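PDB 2XDH: cohesin from Archaeoglobus fulgidus, which is a non-cellulosomal cohesin module, whose relatives bind dockerins, from a larger archaeal protein that may also bind carbohydrate or hydrolyse glycosidic bonds. Local coordinates for residues I72-S75 with N76-G80. Sequence-based numbering, arbitrary orientation.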
loop_
_atom_site.group_PDB
_atom_site.type_symbol
_atom_site.label_atom_id
_atom_site.label_comp_id
_atom_site.label_asym_id
_atom_site.label_seq_id
_atom_site.Cartn_x
_atom_site.Cartn_y
_atom_site.Cartn_z
ATOM N N ILE A 72 11.343 18.095 6.914
ATOM C CA ILE A 72 11.861 16.729 6.999
ATOM C C ILE A 72 11.887 16.113 5.599
ATOM O O ILE A 72 10.900 16.184 4.857
ATOM C CB ILE A 72 10.967 15.845 7.897
ATOM C CG1 ILE A 72 11.012 16.337 9.347
ATOM C CG2 ILE A 72 11.430 14.396 7.838
ATOM C CD1 ILE A 72 9.848 15.880 10.200
ATOM N N ALA A 73 13.008 15.510 5.240
ATOM C CA ALA A 73 13.086 14.737 4.007
ATOM C C ALA A 73 13.732 13.379 4.288
ATOM O O ALA A 73 14.706 13.281 5.028
ATOM C CB ALA A 73 13.856 15.490 2.938
ATOM N N ASP A 74 13.187 12.326 3.690
ATOM C CA ASP A 74 13.677 11.002 3.980
ATOM C C ASP A 74 13.423 10.054 2.817
ATOM O O ASP A 74 12.308 9.565 2.625
ATOM C CB ASP A 74 13.018 10.492 5.257
ATOM C CG ASP A 74 13.678 9.242 5.788
ATOM O OD1 ASP A 74 14.230 8.451 4.973
ATOM O OD2 ASP A 74 13.644 9.060 7.026
ATOM N N SER A 75 14.474 9.784 2.055
ATOM C CA SER A 75 14.382 8.944 0.861
ATOM C C SER A 75 13.914 7.518 1.152
ATOM O O SER A 75 13.414 6.852 0.253
ATOM C CB SER A 75 15.730 8.918 0.127
ATOM O OG SER A 75 16.677 8.119 0.827
ATOM N N ASN A 76 14.055 7.050 2.397
ATOM C CA ASN A 76 13.562 5.713 2.780
ATOM C C ASN A 76 12.041 5.633 2.847
ATOM O O ASN A 76 11.442 4.546 2.745
ATOM C CB ASN A 76 14.073 5.299 4.159
ATOM C CG ASN A 76 15.579 5.319 4.257
ATOM O OD1 ASN A 76 16.245 4.368 3.861
ATOM N ND2 ASN A 76 16.124 6.396 4.810
ATOM N N GLY A 77 11.419 6.782 3.050
ATOM C CA GLY A 77 10.004 6.812 3.357
ATOM C C GLY A 77 9.775 6.623 4.843
ATOM O O GLY A 77 10.474 5.861 5.496
ATOM N N ILE A 78 8.796 7.342 5.369
ATOM C CA ILE A 78 8.347 7.210 6.748
ATOM C C ILE A 78 6.958 6.604 6.729
ATOM O O ILE A 78 6.072 7.106 6.024
ATOM C CB ILE A 78 8.281 8.606 7.401
ATOM C CG1 ILE A 78 9.704 9.170 7.558
ATOM C CG2 ILE A 78 7.604 8.557 8.755
ATOM C CD1 ILE A 78 9.720 10.654 7.982
ATOM N N SER A 79 6.760 5.524 7.475
ATOM C CA SER A 79 5.458 4.867 7.532
ATOM C C SER A 79 5.089 4.536 8.970
ATOM O O SER A 79 5.960 4.478 9.840
ATOM C CB SER A 79 5.481 3.558 6.718
ATOM O OG SER A 79 5.760 3.820 5.350
ATOM N N GLY A 80 3.804 4.296 9.209
ATOM C CA GLY A 80 3.326 3.888 10.519
ATOM C C GLY A 80 3.106 5.049 11.474
ATOM O O GLY A 80 2.777 6.162 11.056
HETATM O O HOH W 1 12.461 6.215 7.436
#
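D74 and N76 show how an aspartate opening a tight turn can hold the residues that follow it. The D74 side chain turns CG away from the backbone N (chi1 -168°), which sets the carboxylate beside the carbonyl carbon and lets it reach round the turn to N76. There OD1 of D74 takes two bonds from one residue: the amide ND2 of N76 meets its syn lone pair at 2.8 Å, and the backbone N of N76 comes to the anti side of OD1 at 2.9 Å, a little out of the carboxylate plane. The carboxylate and amide planes stand 80° apart, yet OD1 lies almost in the plane of the N76 amide. The backbone bond to OD1 makes an Asx turn, set inside the type I beta turn D74-G77, whose own bond runs from N of G77 to O of D74 at 3.0 Å; ND2 adds a second donor to the Asx oxygen. At G77's backbone angles a CB would be jammed against the carbonyl O of N76, which calls for glycine. In this cohesin domain the turn is the corner where strand 67-74 gives way to the short strand 77-79, the N-to-C directions of 72-74 and 77-79 lying 103° apart. The other oxygen, OD2 of D74, accepts a hydrogen bond from S57 OG and, at 3.1 Å, one from a water that also bridges to O of G77. Replacing D74 with an alanine is likely to leave both N76 donors and S57 OG without this acceptor, and the N76 amide freer to swing. I78 crosses I72 at about a right angle, its CD1 resting 4.1 Å from CG2 of I72, while T54 packs against both isoleucines.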